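PDB 6KXD: ketosynthase from Streptomyces sp. MSC090213JE08, which forms part of the ketosynthase/chain length factor pair of a highly reducing type II polyketide synthase and probably serves in elongating polyketide chains. Local coordinates for residues A89-A94 with G159-R164; L118-G123 with N171-G176; G123-V128 with A210-F215; G176-G181 with A359-G364; G203-F208 with E231-F236. All coordinates share one frame; numbering follows the deposited sequence.

Contact 1 (A89-A94 with G159-R164); sequences ALALVA and GATAIR
L92 on helix 86-99 extends across to A160, T161 and R164 on helix 156-165 and takes part in nearly every touch between the two segments. Its CB already lies beside the arginine, L92 CB being 4.1 Å from R164 CD. From there chi1 of -67° sets CG anti to the carbonyl carbon, beside the backbone N, and of the two methyls it is CD2 that reaches the surface of the neighbouring helix. L92 CD2 rests on the peptide link between two residues, 3.6 Å from both A160 C and T161 N. Around that point L92 CD2 also meets A160 CB at 3.8 Å. On its other flanks L92 CD2 touches T161 OG1 and R164 CD. The two helix segments cross at -40° with their axes 9.3 Å apart, with the small A91 and A160 facing the interface and L92 spanning it. In the thiolase-type fold of this family, helices are layered against beta-sheets, and here A94 and L90 of helix 86-99 lie against residues of strands 20-29 and 229-240. The second helix also faces the partner chain, where A162 packs on C264 of that chain. Polar groups at the contact look elsewhere: T161 OG1 is bonded to A157 O one turn back. R164 runs extended from CG to NE, its CD passing L92, and its guanidinium forms a salt bridge with D96.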
# COMPACT_ATOMS: atom_id res chain seq x y z
N ALA B 89 -16.07 4.67 -5.57
CA ALA B 89 -17.35 4.27 -6.16
C ALA B 89 -17.13 3.11 -7.13
O ALA B 89 -17.88 2.14 -7.13
CB ALA B 89 -17.99 5.43 -6.86
N LEU B 90 -16.09 3.21 -7.95
CA LEU B 90 -15.85 2.15 -8.90
C LEU B 90 -15.57 0.82 -8.20
O LEU B 90 -16.02 -0.25 -8.67
CB LEU B 90 -14.64 2.51 -9.75
CG LEU B 90 -14.90 3.64 -10.73
CD1 LEU B 90 -13.55 4.13 -11.21
CD2 LEU B 90 -15.79 3.22 -11.87
N ALA B 91 -14.75 0.87 -7.15
CA ALA B 91 -14.40 -0.29 -6.36
C ALA B 91 -15.67 -0.88 -5.76
O ALA B 91 -15.84 -2.12 -5.74
CB ALA B 91 -13.43 0.04 -5.27
N LEU B 92 -16.55 0.01 -5.27
CA LEU B 92 -17.76 -0.51 -4.55
C LEU B 92 -18.68 -1.21 -5.54
O LEU B 92 -19.19 -2.29 -5.21
CB LEU B 92 -18.51 0.59 -3.82
CG LEU B 92 -17.75 1.21 -2.64
CD1 LEU B 92 -18.59 2.27 -1.93
CD2 LEU B 92 -17.28 0.17 -1.67
N VAL B 93 -18.87 -0.60 -6.69
CA VAL B 93 -19.73 -1.17 -7.69
C VAL B 93 -19.12 -2.49 -8.15
O VAL B 93 -19.78 -3.49 -8.24
CB VAL B 93 -20.00 -0.24 -8.87
CG1 VAL B 93 -20.81 -0.98 -9.95
CG2 VAL B 93 -20.75 1.00 -8.42
N ALA B 94 -17.80 -2.52 -8.28
CA ALA B 94 -17.19 -3.75 -8.69
C ALA B 94 -17.38 -4.82 -7.61
O ALA B 94 -17.57 -6.01 -7.93
CB ALA B 94 -15.73 -3.55 -9.01
N GLY B 159 -11.15 -0.09 2.30
CA GLY B 159 -11.85 0.07 3.56
C GLY B 159 -13.34 0.19 3.37
O GLY B 159 -14.13 -0.42 4.12
N ALA B 160 -13.75 1.00 2.38
CA ALA B 160 -15.17 1.18 2.03
C ALA B 160 -15.78 -0.16 1.61
O ALA B 160 -16.95 -0.45 1.95
CB ALA B 160 -15.38 2.19 0.95
N THR B 161 -15.02 -0.94 0.84
CA THR B 161 -15.50 -2.26 0.39
C THR B 161 -15.81 -3.10 1.61
O THR B 161 -16.85 -3.79 1.68
CB THR B 161 -14.46 -2.90 -0.52
OG1 THR B 161 -14.24 -2.01 -1.61
CG2 THR B 161 -14.88 -4.24 -1.05
N ALA B 162 -14.93 -3.04 2.60
CA ALA B 162 -15.08 -3.82 3.84
C ALA B 162 -16.27 -3.34 4.65
O ALA B 162 -17.00 -4.19 5.20
CB ALA B 162 -13.82 -3.75 4.64
N ILE B 163 -16.50 -2.02 4.68
CA ILE B 163 -17.66 -1.47 5.42
C ILE B 163 -18.91 -1.97 4.72
O ILE B 163 -19.80 -2.48 5.35
CB ILE B 163 -17.63 0.07 5.48
CG1 ILE B 163 -16.51 0.53 6.41
CG2 ILE B 163 -18.99 0.67 5.87
CD1 ILE B 163 -16.15 1.96 6.20
N ARG B 164 -18.90 -1.86 3.39
CA ARG B 164 -20.04 -2.19 2.57
C ARG B 164 -20.46 -3.66 2.74
O ARG B 164 -21.63 -3.92 2.82
CB ARG B 164 -19.76 -1.88 1.10
CG ARG B 164 -20.97 -2.10 0.21
CD ARG B 164 -20.69 -1.60 -1.18
NE ARG B 164 -21.85 -1.68 -2.03
CZ ARG B 164 -22.81 -0.80 -2.05
NH1 ARG B 164 -22.78 0.18 -1.16
NH2 ARG B 164 -23.81 -0.92 -2.89

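Contact 2 (L118-G123 with N171-G176); sequences LGITMG and NTTVAG
I120 has CG1 in the crowded position between its backbone N and carbonyl carbon (chi1 59°), while T173 holds CG2 anti to its own backbone N; these two settings bring together the residue just past the end of strand 114-119 and one within strand 171-174. CD1 of I120, carried on by chi2 of 171°, meets T173 CG2 at 3.7 Å, the side chains crossing at about a right angle. Strands 114-119 and 171-174 run parallel in the thiolase-type core, with L118 opposite T173 and G119 opposite V174. Their ladder is regular. L118 uses both its backbone groups, its N donating to T172 O and its O accepting from V174 N at 2.8 Å. One step on, I120 N donates to V174 O at 2.8 Å. V174 O does further work, since G119 CA approaches it to 3.1 Å as a CA-H...O contact. G119, without a side chain, is paired with V174, and V174 CG2 packs against its CA. The other edge of strand 171-174 meets the partner chain, which forms backbone hydrogen bonds with T173 and A175, consistent with the continuous sheet across the dimer known in thiolase-fold enzymes. Past the last bridge the regular ladder ends, though A175 CA still approaches I120 O in a CA-H...O contact. T121 turns its hydroxyl to E206, on the neighbouring strand 199-206. Between the loops a single water takes over the bridging, donating to T121 O at 2.7 Å and accepting from G176 N at 2.9 Å.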
# COMPACT_ATOMS: atom_id res chain seq x y z
N LEU B 118 -6.56 -4.17 -2.73
CA LEU B 118 -6.79 -3.38 -3.88
C LEU B 118 -5.50 -2.68 -4.30
O LEU B 118 -4.84 -2.10 -3.46
CB LEU B 118 -7.85 -2.34 -3.57
CG LEU B 118 -8.39 -1.57 -4.78
CD1 LEU B 118 -9.18 -2.46 -5.74
CD2 LEU B 118 -9.27 -0.41 -4.33
N GLY B 119 -5.15 -2.78 -5.57
CA GLY B 119 -4.04 -1.99 -6.13
C GLY B 119 -4.51 -0.64 -6.70
O GLY B 119 -5.60 -0.49 -7.31
N ILE B 120 -3.66 0.37 -6.52
CA ILE B 120 -3.95 1.73 -6.95
C ILE B 120 -2.65 2.29 -7.53
O ILE B 120 -1.63 1.63 -7.44
CB ILE B 120 -4.41 2.61 -5.77
CG1 ILE B 120 -3.36 2.68 -4.67
CG2 ILE B 120 -5.76 2.12 -5.27
CD1 ILE B 120 -3.63 3.70 -3.56
N THR B 121 -2.76 3.49 -8.11
CA THR B 121 -1.61 4.30 -8.53
C THR B 121 -1.31 5.29 -7.41
O THR B 121 -0.28 5.24 -6.71
CB THR B 121 -1.87 4.98 -9.87
OG1 THR B 121 -2.17 4.04 -10.89
CG2 THR B 121 -0.70 5.81 -10.33
N MET B 122 -2.28 6.16 -7.16
CA MET B 122 -2.10 7.14 -6.13
C MET B 122 -3.46 7.59 -5.63
O MET B 122 -3.63 8.72 -5.22
CB MET B 122 -1.32 8.33 -6.71
CG MET B 122 -0.73 9.23 -5.67
SD MET B 122 0.09 8.37 -4.36
CE MET B 122 0.53 9.73 -3.28
N GLY B 123 -4.40 6.65 -5.56
CA GLY B 123 -5.72 6.96 -5.00
C GLY B 123 -6.50 7.96 -5.86
O GLY B 123 -6.40 8.03 -7.09
N ASN B 171 -7.30 -6.21 5.25
CA ASN B 171 -7.73 -5.17 4.37
C ASN B 171 -6.50 -4.35 3.99
O ASN B 171 -5.98 -3.67 4.84
CB ASN B 171 -8.77 -4.28 5.02
CG ASN B 171 -9.50 -3.44 4.01
OD1 ASN B 171 -9.09 -2.32 3.73
ND2 ASN B 171 -10.60 -3.97 3.50
N THR B 172 -6.08 -4.47 2.72
CA THR B 172 -4.85 -3.90 2.30
C THR B 172 -5.07 -3.14 0.99
O THR B 172 -5.89 -3.47 0.16
CB THR B 172 -3.78 -4.98 2.11
OG1 THR B 172 -3.73 -5.75 3.31
CG2 THR B 172 -2.41 -4.40 1.84
N THR B 173 -4.28 -2.07 0.82
CA THR B 173 -4.21 -1.36 -0.41
C THR B 173 -2.73 -1.29 -0.78
O THR B 173 -1.89 -1.09 0.14
CB THR B 173 -4.78 0.06 -0.30
OG1 THR B 173 -6.10 -0.12 0.21
CG2 THR B 173 -4.84 0.80 -1.62
N VAL B 174 -2.44 -1.54 -2.04
CA VAL B 174 -1.06 -1.53 -2.51
C VAL B 174 -1.05 -0.60 -3.71
O VAL B 174 -1.99 -0.44 -4.41
CB VAL B 174 -0.49 -2.92 -2.85
CG1 VAL B 174 -0.42 -3.81 -1.63
CG2 VAL B 174 -1.24 -3.58 -4.00
N ALA B 175 0.07 0.09 -3.88
CA ALA B 175 0.19 0.98 -4.99
C ALA B 175 0.93 0.22 -6.09
O ALA B 175 0.97 -0.98 -6.07
CB ALA B 175 0.94 2.22 -4.57
N GLY B 176 1.52 0.92 -7.06
CA GLY B 176 2.25 0.22 -8.09
C GLY B 176 1.75 0.53 -9.47
O GLY B 176 2.32 0.08 -10.47
O HOH W 1 1.85 3.77 -7.58

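Contact 3 (G123-V128 with A210-F215); sequences GSLENV and AAHAWF
L125 points both of its methyls at ring edges on helix 210-219, one ring for each. Its chi1 of -70° sets CG anti to the carbonyl carbon, and from CG the CD1 branch reaches the edge of the H212 imidazole, near the ring plane and 4.0 Å from CD2 of that ring. CD2 of L125 lies likewise near the plane of the F215 phenyl, 4.2 Å from its CE2. The leucine side chain crosses both aromatic side chains obliquely, and neither ring offers it a face. Behind the methyls the backbones draw near, A211 CB standing 3.7 Å from L125 O and 4.2 Å from L125 CB. The contact therefore joins the first turn of helix 125-137 to the first turns of helix 210-219. I119 and I143 of the partner chain pack on L125 and F215, so the cluster extends to the subunit interface. S124 caps its helix, its OG accepting from N127 N at 2.9 Å, and that same hydroxyl is bonded to E207. No hydrogen bond links the two segments, which implies adhesion by apolar packing, while the carboxylate of E207 near the start of helix 125-137 would be expected to interact favourably with the helix dipole.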
# COMPACT_ATOMS: atom_id res chain seq x y z
N GLY B 123 -4.40 6.65 -5.56
CA GLY B 123 -5.72 6.96 -5.00
C GLY B 123 -6.50 7.96 -5.86
O GLY B 123 -6.40 8.03 -7.09
N SER B 124 -7.38 8.72 -5.19
CA SER B 124 -8.18 9.70 -5.88
C SER B 124 -7.34 10.97 -5.96
O SER B 124 -7.23 11.72 -4.99
CB SER B 124 -9.48 10.01 -5.20
OG SER B 124 -10.13 11.03 -5.94
N LEU B 125 -6.69 11.18 -7.09
CA LEU B 125 -6.01 12.46 -7.26
C LEU B 125 -7.04 13.58 -7.37
O LEU B 125 -6.70 14.71 -7.09
CB LEU B 125 -5.14 12.42 -8.50
CG LEU B 125 -3.94 11.51 -8.32
CD1 LEU B 125 -3.37 11.09 -9.69
CD2 LEU B 125 -2.91 12.17 -7.43
N GLU B 126 -8.27 13.27 -7.77
CA GLU B 126 -9.32 14.29 -7.78
C GLU B 126 -9.56 14.79 -6.34
O GLU B 126 -9.66 16.01 -6.11
CB GLU B 126 -10.62 13.77 -8.37
CG GLU B 126 -11.74 14.81 -8.35
CD GLU B 126 -13.01 14.37 -9.03
OE1 GLU B 126 -13.22 13.15 -9.16
OE2 GLU B 126 -13.78 15.24 -9.43
N ASN B 127 -9.63 13.87 -5.38
CA ASN B 127 -9.90 14.24 -4.01
C ASN B 127 -8.76 15.13 -3.48
O ASN B 127 -9.02 16.23 -2.90
CB ASN B 127 -10.12 13.00 -3.15
CG ASN B 127 -10.38 13.33 -1.71
OD1 ASN B 127 -9.48 13.77 -1.03
ND2 ASN B 127 -11.61 13.10 -1.25
N VAL B 128 -7.52 14.69 -3.67
CA VAL B 128 -6.41 15.29 -3.01
C VAL B 128 -6.15 16.67 -3.64
O VAL B 128 -5.79 17.58 -2.91
CB VAL B 128 -5.17 14.40 -3.04
CG1 VAL B 128 -4.63 14.24 -4.44
CG2 VAL B 128 -4.08 14.95 -2.12
N ALA B 210 -9.78 14.87 -14.03
CA ALA B 210 -8.99 15.93 -14.69
C ALA B 210 -7.59 16.01 -14.06
O ALA B 210 -6.57 16.19 -14.76
CB ALA B 210 -9.73 17.26 -14.61
N ALA B 211 -7.49 15.78 -12.75
CA ALA B 211 -6.19 15.86 -12.12
C ALA B 211 -5.23 14.80 -12.68
O ALA B 211 -4.08 15.09 -13.17
CB ALA B 211 -6.32 15.80 -10.63
N HIS B 212 -5.69 13.56 -12.62
CA HIS B 212 -4.99 12.41 -13.21
C HIS B 212 -4.59 12.69 -14.66
O HIS B 212 -3.44 12.49 -15.02
CB HIS B 212 -5.86 11.17 -13.11
CG HIS B 212 -5.17 9.95 -13.59
ND1 HIS B 212 -5.67 9.19 -14.61
CD2 HIS B 212 -4.00 9.41 -13.23
CE1 HIS B 212 -4.84 8.20 -14.84
NE2 HIS B 212 -3.80 8.32 -14.02
N ALA B 213 -5.56 13.12 -15.47
CA ALA B 213 -5.30 13.35 -16.88
C ALA B 213 -4.19 14.40 -17.04
O ALA B 213 -3.26 14.19 -17.79
CB ALA B 213 -6.55 13.77 -17.61
N TRP B 214 -4.30 15.51 -16.31
CA TRP B 214 -3.26 16.58 -16.40
C TRP B 214 -1.92 16.09 -15.85
O TRP B 214 -0.87 16.37 -16.44
CB TRP B 214 -3.78 17.84 -15.68
CG TRP B 214 -4.72 18.60 -16.55
CD1 TRP B 214 -6.07 18.73 -16.41
CD2 TRP B 214 -4.36 19.31 -17.74
NE1 TRP B 214 -6.57 19.48 -17.44
CE2 TRP B 214 -5.55 19.85 -18.27
CE3 TRP B 214 -3.15 19.53 -18.42
CZ2 TRP B 214 -5.57 20.61 -19.44
CZ3 TRP B 214 -3.17 20.29 -19.57
CH2 TRP B 214 -4.36 20.80 -20.08
N PHE B 215 -1.93 15.32 -14.76
CA PHE B 215 -0.66 14.89 -14.21
C PHE B 215 0.02 13.92 -15.16
O PHE B 215 1.25 13.96 -15.31
CB PHE B 215 -0.83 14.24 -12.84
CG PHE B 215 -1.07 15.21 -11.72
CD1 PHE B 215 -0.87 16.57 -11.88
CD2 PHE B 215 -1.49 14.76 -10.48
CE1 PHE B 215 -1.09 17.45 -10.83
CE2 PHE B 215 -1.71 15.65 -9.44
CZ PHE B 215 -1.48 16.99 -9.61

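Contact 4 (G176-G181 with A359-G364); sequences GGRVSG and AVDRDG. With EDO (1,2-ethanediol), chain D.
G176 O lies 3.1 Å from D361 CG, yet no hydrogen bond joins them, since this oxygen and both carboxylate oxygens are acceptors. The contact joins the turn leading into helix 180-193 to the end of strand 354-360, where D361 opens a type I turn and an Asx turn, D363 N donating to D361 OD2 at 3.2 Å. In catalytic ketosynthases of this thiolase-type fold, a cysteine nucleophile sits in the turn before the equivalent helix; residues 176-181 contain no cysteine, as expected if this chain is the chain length factor. G177 has a positive phi, which favours glycine, and a CB here would collide with D361 OD1. Next, R178 is held twice. Its backbone N donates to D361 OD1 at 3.0 Å, from 48° above the carboxylate plane. With CG anti to the carbonyl carbon (chi1 -59°) and a bend at chi2, the side chain passes V360 O, to which R178 NH1 donates at 3.0 Å, that oxygen lying in the guanidinium plane. NH1 also makes a weak bond to an ethanediol, probably from the crystallisation liquor, whereas NH2 forms a salt bridge with D327. R178 O lies 3.5 Å from A359 CB, and V179 CG1 3.5 Å from A359 O. S180 OG donates to G177 O at 2.8 Å, in the carbonyl plane, and this oxygen accepts from S180 N as well.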
# COMPACT_ATOMS: atom_id res chain seq x y z
N GLY B 176 1.52 0.92 -7.06
CA GLY B 176 2.25 0.22 -8.09
C GLY B 176 1.75 0.53 -9.47
O GLY B 176 2.32 0.08 -10.47
N GLY B 177 0.63 1.26 -9.58
CA GLY B 177 0.15 1.62 -10.87
C GLY B 177 -0.22 0.41 -11.72
O GLY B 177 -0.97 -0.47 -11.30
N ARG B 178 0.30 0.33 -12.95
CA ARG B 178 -0.13 -0.74 -13.82
C ARG B 178 0.17 -2.15 -13.27
O ARG B 178 -0.51 -3.10 -13.67
CB ARG B 178 0.54 -0.62 -15.18
CG ARG B 178 0.24 0.69 -15.86
CD ARG B 178 0.25 0.48 -17.36
NE ARG B 178 0.27 1.79 -17.96
CZ ARG B 178 1.36 2.55 -18.05
NH1 ARG B 178 2.56 2.06 -17.74
NH2 ARG B 178 1.25 3.79 -18.49
N VAL B 179 1.17 -2.29 -12.40
CA VAL B 179 1.52 -3.62 -11.90
C VAL B 179 0.71 -3.91 -10.64
O VAL B 179 0.85 -5.01 -10.09
CB VAL B 179 3.00 -3.81 -11.63
CG1 VAL B 179 3.77 -3.65 -12.92
CG2 VAL B 179 3.50 -2.90 -10.51
N SER B 180 -0.06 -2.92 -10.14
CA SER B 180 -0.59 -3.01 -8.78
C SER B 180 -1.56 -4.21 -8.66
O SER B 180 -1.68 -4.78 -7.57
CB SER B 180 -1.29 -1.72 -8.33
OG SER B 180 -2.44 -1.53 -9.13
N GLY B 181 -2.32 -4.51 -9.70
CA GLY B 181 -3.23 -5.70 -9.65
C GLY B 181 -2.47 -6.99 -9.44
O GLY B 181 -2.92 -7.89 -8.74
N ALA B 359 2.66 -6.61 -17.04
CA ALA B 359 2.51 -5.17 -16.99
C ALA B 359 3.84 -4.53 -16.61
O ALA B 359 4.66 -5.15 -15.97
CB ALA B 359 1.46 -4.76 -16.00
N VAL B 360 3.97 -3.28 -17.07
CA VAL B 360 5.09 -2.39 -16.77
C VAL B 360 4.53 -1.05 -16.33
O VAL B 360 3.53 -0.61 -16.78
CB VAL B 360 6.02 -2.23 -18.00
CG1 VAL B 360 6.55 -3.58 -18.37
CG2 VAL B 360 5.31 -1.59 -19.19
N ASP B 361 5.23 -0.45 -15.39
CA ASP B 361 4.79 0.74 -14.80
C ASP B 361 5.90 1.76 -14.97
O ASP B 361 7.10 1.42 -15.01
CB ASP B 361 4.38 0.47 -13.36
CG ASP B 361 3.78 1.70 -12.71
OD1 ASP B 361 2.68 2.08 -13.14
OD2 ASP B 361 4.45 2.27 -11.81
N ARG B 362 5.51 3.04 -15.05
CA ARG B 362 6.48 4.10 -15.20
C ARG B 362 7.52 4.04 -14.09
O ARG B 362 8.67 4.24 -14.33
CB ARG B 362 5.83 5.49 -15.19
CG ARG B 362 6.85 6.61 -15.00
CD ARG B 362 6.54 7.88 -15.76
NE ARG B 362 5.13 8.02 -16.06
CZ ARG B 362 4.19 8.33 -15.17
NH1 ARG B 362 4.46 8.31 -13.88
NH2 ARG B 362 3.00 8.68 -15.61
N ASP B 363 7.10 3.72 -12.87
CA ASP B 363 7.97 3.84 -11.71
C ASP B 363 8.98 2.69 -11.67
O ASP B 363 9.70 2.60 -10.69
CB ASP B 363 7.12 4.02 -10.45
CG ASP B 363 6.26 5.29 -10.48
OD1 ASP B 363 6.63 6.27 -11.17
OD2 ASP B 363 5.20 5.31 -9.83
N GLY B 364 9.06 1.85 -12.73
CA GLY B 364 10.18 0.89 -12.96
C GLY B 364 9.80 -0.59 -12.77
O GLY B 364 10.53 -1.51 -13.18
C1 EDO D . 6.98 3.45 -18.66
O1 EDO D . 5.57 3.12 -18.74
C2 EDO D . 7.45 4.81 -19.18
O2 EDO D . 8.60 4.49 -19.96

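Contact 5 (G203-F208 with E231-F236); sequences GSAEEF and EGCGLF
E231 OE1 accepts from F208 N at 2.8 Å, an almost straight bond (164° at the hydrogen) that meets the oxygen on its anti side, 34° out of the carboxylate plane. The glutamate reaches this amide because chi1 of 62° tucks CG between the backbone N and the carbonyl carbon, with the chain extended beyond it; E231 CB lies 3.2 Å from E206 O, and F208 CB 3.3 Å from E231 OE1. Its other oxygen, OE2, is taken by R86 and by V67 N, so the buried carboxylate is gripped from several directions and is probably ionised. Further along, backbone bonds run in both directions between S204 and G234 and between E206 and G232. Between these hydrogen-bonded pairs stands the non-hydrogen-bonded pair A205 and C233, whose CB atoms touch at 3.7 Å. At the next non-hydrogen-bonded pair G203 exposes a bare CA to L235 CD2, 3.7 Å away. Helix 86-99 lies over the face bearing A205, C233 and L235, while on the other face S204 OG is bonded to A330 and S334. Strands 199-206 and 229-240 thus form an antiparallel ladder at the heart of the chain, as in the N-terminal-half sheet of the layered thiolase-type fold.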
# COMPACT_ATOMS: atom_id res chain seq x y z
N GLY B 203 -7.92 -6.95 -6.46
CA GLY B 203 -8.10 -6.30 -7.73
C GLY B 203 -7.43 -4.97 -7.72
O GLY B 203 -6.57 -4.74 -6.86
N SER B 204 -7.82 -4.13 -8.67
CA SER B 204 -7.16 -2.86 -8.72
C SER B 204 -8.10 -1.88 -9.39
O SER B 204 -9.05 -2.31 -10.08
CB SER B 204 -5.81 -3.05 -9.37
OG SER B 204 -5.94 -3.45 -10.73
N ALA B 205 -7.83 -0.56 -9.25
CA ALA B 205 -8.81 0.42 -9.68
C ALA B 205 -8.12 1.73 -10.01
O ALA B 205 -7.20 2.10 -9.31
CB ALA B 205 -9.84 0.63 -8.62
N GLU B 206 -8.69 2.44 -10.98
CA GLU B 206 -8.21 3.75 -11.31
C GLU B 206 -9.39 4.60 -11.74
O GLU B 206 -10.18 4.18 -12.55
CB GLU B 206 -7.25 3.63 -12.50
CG GLU B 206 -6.48 4.90 -12.83
CD GLU B 206 -5.26 5.21 -11.97
OE1 GLU B 206 -4.49 4.27 -11.65
OE2 GLU B 206 -5.13 6.38 -11.55
N GLU B 207 -9.54 5.78 -11.15
CA GLU B 207 -10.59 6.66 -11.57
C GLU B 207 -10.05 7.57 -12.67
O GLU B 207 -8.87 7.89 -12.72
CB GLU B 207 -11.11 7.51 -10.41
CG GLU B 207 -10.11 8.57 -9.99
CD GLU B 207 -10.51 9.46 -8.82
OE1 GLU B 207 -11.56 9.18 -8.17
OE2 GLU B 207 -9.73 10.37 -8.52
N PHE B 208 -10.94 7.98 -13.56
CA PHE B 208 -10.65 9.08 -14.45
C PHE B 208 -10.92 10.40 -13.68
O PHE B 208 -11.90 10.53 -12.97
CB PHE B 208 -11.45 9.01 -15.74
CG PHE B 208 -10.99 10.10 -16.68
CD1 PHE B 208 -9.89 9.91 -17.49
CD2 PHE B 208 -11.54 11.37 -16.60
CE1 PHE B 208 -9.41 10.95 -18.28
CE2 PHE B 208 -11.04 12.41 -17.37
CZ PHE B 208 -10.00 12.19 -18.22
N GLU B 231 -10.38 4.06 -17.21
CA GLU B 231 -10.59 3.97 -15.81
C GLU B 231 -11.37 2.70 -15.53
O GLU B 231 -12.03 2.12 -16.41
CB GLU B 231 -11.36 5.19 -15.30
CG GLU B 231 -12.73 5.29 -15.92
CD GLU B 231 -13.71 6.25 -15.25
OE1 GLU B 231 -13.37 6.78 -14.19
OE2 GLU B 231 -14.82 6.45 -15.79
N GLY B 232 -11.45 2.39 -14.25
CA GLY B 232 -12.37 1.48 -13.78
C GLY B 232 -11.79 0.63 -12.68
O GLY B 232 -10.80 0.97 -12.04
N CYS B 233 -12.40 -0.53 -12.49
CA CYS B 233 -11.97 -1.46 -11.46
C CYS B 233 -12.25 -2.89 -11.91
O CYS B 233 -13.31 -3.20 -12.41
CB CYS B 233 -12.70 -1.21 -10.14
SG CYS B 233 -12.36 -2.40 -8.82
N GLY B 234 -11.27 -3.76 -11.70
CA GLY B 234 -11.43 -5.17 -11.85
C GLY B 234 -11.14 -5.84 -10.55
O GLY B 234 -10.18 -5.43 -9.86
N LEU B 235 -11.97 -6.84 -10.18
CA LEU B 235 -11.84 -7.58 -8.96
C LEU B 235 -12.06 -9.07 -9.21
O LEU B 235 -12.85 -9.44 -10.10
CB LEU B 235 -12.91 -7.18 -7.94
CG LEU B 235 -12.88 -5.76 -7.41
CD1 LEU B 235 -14.07 -5.57 -6.48
CD2 LEU B 235 -11.57 -5.47 -6.67
N PHE B 236 -11.32 -9.86 -8.43
CA PHE B 236 -11.32 -11.30 -8.45
C PHE B 236 -11.62 -11.85 -7.08
O PHE B 236 -11.15 -11.31 -6.05
CB PHE B 236 -9.97 -11.84 -8.91
CG PHE B 236 -9.59 -11.15 -10.17
CD1 PHE B 236 -10.23 -11.50 -11.37
CD2 PHE B 236 -8.70 -10.10 -10.14
CE1 PHE B 236 -9.91 -10.83 -12.53
CE2 PHE B 236 -8.45 -9.38 -11.29
CZ PHE B 236 -9.06 -9.75 -12.49

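Contact 5 lies nearest the chain's centre, and the others gather round it at 10 to 15 Å between centres. Contacts 2 and 5 share a sheet, strand 114-119 lying between strands 171-174 and 199-206. Contact 1 packs helices against this sheet region, and contact 3 lies beyond the C-terminal ends of strands 114-119 and 199-206, which helices 125-137 and 210-219 follow. Segments of contacts 1, 2 and 3 alternate along the chain and, with contact 5, fall in the N-terminal ketoacyl synthase range. Contact 4 brings residues 359-364 back to G176, shared with contact 2, and contact 5 is nested in the loop it closes. Early and late parts of the chain thus meet before helix 180-193.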